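Local coordinates for protein endo-1,4-beta-xylanase I (Hypocrea jecorina, PDB 1XYN) that hydrolyses internal 1,4-beta-xylosidic bonds in the main chain of xylan, a plant cell wall hemicellulose, releasing xylooligosaccharides and xylose, at residues A[138-141]-A[142-146]. Numbering follows the deposited sequence.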
ATOM      1  N   THR A 138     -18.981 -16.012  14.872  1.00 13.04           N
ATOM      2  CA  THR A 138     -20.152 -15.200  15.197  1.00 11.59           C
ATOM      3  C   THR A 138     -19.698 -13.736  15.090  1.00 14.32           C
ATOM      4  O   THR A 138     -19.239 -13.137  16.065  1.00 15.72           O
ATOM      5  CB  THR A 138     -20.670 -15.511  16.632  1.00  7.75           C
ATOM      6  OG1 THR A 138     -20.822 -16.927  16.789  1.00 10.68           O
ATOM      7  CG2 THR A 138     -22.016 -14.870  16.866  1.00  5.20           C
ATOM      8  N   VAL A 139     -19.803 -13.176  13.889  1.00 14.15           N
ATOM      9  CA  VAL A 139     -19.375 -11.805  13.631  1.00 15.62           C
ATOM     10  C   VAL A 139     -19.928 -10.694  14.528  1.00 17.51           C
ATOM     11  O   VAL A 139     -19.239  -9.695  14.761  1.00 14.41           O
ATOM     12  CB  VAL A 139     -19.573 -11.421  12.142  1.00 14.64           C
ATOM     13  CG1 VAL A 139     -18.620 -12.219  11.267  1.00 12.03           C
ATOM     14  CG2 VAL A 139     -21.002 -11.670  11.716  1.00 14.19           C
ATOM     15  N   GLN A 140     -21.151 -10.854  15.033  1.00 20.29           N
ATOM     16  CA  GLN A 140     -21.744  -9.827  15.898  1.00 18.27           C
ATOM     17  C   GLN A 140     -20.960  -9.645  17.191  1.00 14.79           C
ATOM     18  O   GLN A 140     -20.805  -8.526  17.664  1.00 15.65           O
ATOM     19  CB  GLN A 140     -23.207 -10.125  16.229  1.00 15.54           C
ATOM     20  CG  GLN A 140     -24.211  -9.420  15.327  1.00 23.62           C
ATOM     21  CD  GLN A 140     -24.066  -7.905  15.295  1.00 18.85           C
ATOM     22  OE1 GLN A 140     -24.333  -7.216  16.276  1.00 22.55           O
ATOM     23  NE2 GLN A 140     -23.679  -7.377  14.141  1.00 25.49           N
ATOM     24  N   ASN A 141     -20.465 -10.739  17.757  1.00 13.20           N
ATOM     25  CA  ASN A 141     -19.680 -10.664  18.982  1.00 13.25           C
ATOM     26  C   ASN A 141     -18.465  -9.751  18.794  1.00 12.12           C
ATOM     27  O   ASN A 141     -18.059  -9.050  19.721  1.00 14.01           O
ATOM     28  CB  ASN A 141     -19.231 -12.060  19.416  1.00 12.02           C
ATOM     29  CG  ASN A 141     -20.396 -12.937  19.887  1.00 13.06           C
ATOM     30  OD1 ASN A 141     -21.519 -12.460  20.075  1.00  9.19           O
ATOM     31  ND2 ASN A 141     -20.124 -14.218  20.093  1.00 10.95           N
ATOM     32  N   HIS A 142     -17.896  -9.755  17.593  1.00 10.17           N
ATOM     33  CA  HIS A 142     -16.748  -8.912  17.296  1.00  9.32           C
ATOM     34  C   HIS A 142     -17.178  -7.478  17.070  1.00 13.36           C
ATOM     35  O   HIS A 142     -16.527  -6.559  17.545  1.00 21.20           O
ATOM     36  CB  HIS A 142     -15.968  -9.449  16.097  1.00  4.41           C
ATOM     37  CG  HIS A 142     -15.311 -10.765  16.368  1.00  3.53           C
ATOM     38  ND1 HIS A 142     -14.071 -10.867  16.958  1.00  4.07           N
ATOM     39  CD2 HIS A 142     -15.761 -12.035  16.222  1.00  3.11           C
ATOM     40  CE1 HIS A 142     -13.786 -12.139  17.168  1.00  2.00           C
ATOM     41  NE2 HIS A 142     -14.796 -12.868  16.732  1.00  2.00           N
ATOM     42  N   PHE A 143     -18.298  -7.283  16.389  1.00 13.92           N
ATOM     43  CA  PHE A 143     -18.791  -5.934  16.142  1.00 18.36           C
ATOM     44  C   PHE A 143     -19.202  -5.259  17.464  1.00 20.08           C
ATOM     45  O   PHE A 143     -19.016  -4.050  17.637  1.00 19.68           O
ATOM     46  CB  PHE A 143     -19.979  -5.971  15.176  1.00 21.65           C
ATOM     47  CG  PHE A 143     -19.659  -6.566  13.828  1.00 20.73           C
ATOM     48  CD1 PHE A 143     -18.388  -6.434  13.272  1.00 17.18           C
ATOM     49  CD2 PHE A 143     -20.635  -7.247  13.109  1.00 21.75           C
ATOM     50  CE1 PHE A 143     -18.095  -6.969  12.024  1.00 17.42           C
ATOM     51  CE2 PHE A 143     -20.350  -7.785  11.858  1.00 23.91           C
ATOM     52  CZ  PHE A 143     -19.079  -7.645  11.317  1.00 21.59           C
ATOM     53  N   ASN A 144     -19.775  -6.039  18.383  1.00 15.79           N
ATOM     54  CA  ASN A 144     -20.191  -5.516  19.682  1.00 14.70           C
ATOM     55  C   ASN A 144     -18.953  -5.131  20.492  1.00 11.26           C
ATOM     56  O   ASN A 144     -18.863  -4.015  21.002  1.00 11.86           O
ATOM     57  CB  ASN A 144     -21.024  -6.550  20.459  1.00 17.45           C
ATOM     58  CG  ASN A 144     -22.438  -6.722  19.901  1.00 10.19           C
ATOM     59  OD1 ASN A 144     -22.859  -6.004  18.996  1.00 16.94           O
ATOM     60  ND2 ASN A 144     -23.170  -7.676  20.447  1.00 18.07           N
ATOM     61  N   ALA A 145     -17.987  -6.047  20.560  1.00 14.18           N
ATOM     62  CA  ALA A 145     -16.737  -5.822  21.289  1.00 12.10           C
ATOM     63  C   ALA A 145     -15.972  -4.626  20.723  1.00 15.92           C
ATOM     64  O   ALA A 145     -15.400  -3.828  21.469  1.00 18.65           O
ATOM     65  CB  ALA A 145     -15.881  -7.054  21.239  1.00  7.45           C
ATOM     66  N   TRP A 146     -15.986  -4.492  19.402  1.00 15.92           N
ATOM     67  CA  TRP A 146     -15.306  -3.391  18.746  1.00 15.77           C
ATOM     68  C   TRP A 146     -15.968  -2.069  19.122  1.00 18.77           C
ATOM     69  O   TRP A 146     -15.294  -1.121  19.524  1.00 21.13           O
ATOM     70  CB  TRP A 146     -15.305  -3.587  17.222  1.00 16.14           C
ATOM     71  CG  TRP A 146     -14.412  -4.724  16.732  1.00 22.03           C
ATOM     72  CD1 TRP A 146     -13.466  -5.415  17.457  1.00 16.28           C
ATOM     73  CD2 TRP A 146     -14.386  -5.287  15.411  1.00 20.45           C
ATOM     74  NE1 TRP A 146     -12.860  -6.362  16.663  1.00 17.78           N
ATOM     75  CE2 TRP A 146     -13.403  -6.307  15.407  1.00 19.73           C
ATOM     76  CE3 TRP A 146     -15.096  -5.029  14.233  1.00 12.87           C
ATOM     77  CZ2 TRP A 146     -13.114  -7.065  14.269  1.00 13.42           C
ATOM     78  CZ3 TRP A 146     -14.808  -5.784  13.106  1.00 15.70           C
ATOM     79  CH2 TRP A 146     -13.825  -6.790  13.135  1.00 12.84           C
TER
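The first turns of the helix 139-148, the one helix of this family 11 xylanase, bring Val139 and Phe143 together one turn apart. Phe143 N hydrogen-bonds to Val139 O (3.1 Å, 157° at the hydrogen). The same oxygen lies over one face of the Phe143 ring, 3.2 Å from its plane and nearer the ring's margin than its centre, and accepts a weak hydrogen bond from His142 N. The two side chains run side by side, and Val139 CB touches Phe143 CE2 at 3.7 Å. With CG anti to its own carbonyl carbon (chi1 -60°), Phe143 leans back over the preceding turn; Leu153, Met156 and Gln159 also pack against it. Without the ring of Phe143, as with an alanine in its place, Val139 would probably lose its aromatic neighbour within the helix and a gap would open toward Leu153 and Met156. Asn144 N to Gln140 O (2.8 Å) and Ala145 N to Asn141 O (3.1 Å) continue the helical ladder. On another side of the helix, His142 CD2 lies 3.7 Å from Thr138 O, which sits at the ring edge, while His142 ND1 and Ser126 OG share a hydrogen bond and the ring meets Tyr102 edge-to-face. Val139, His142 and Trp146 all rest on Ile78 of strand 74-79, as expected of the single helix packed against the curved sheet of the family 11 beta-jelly roll.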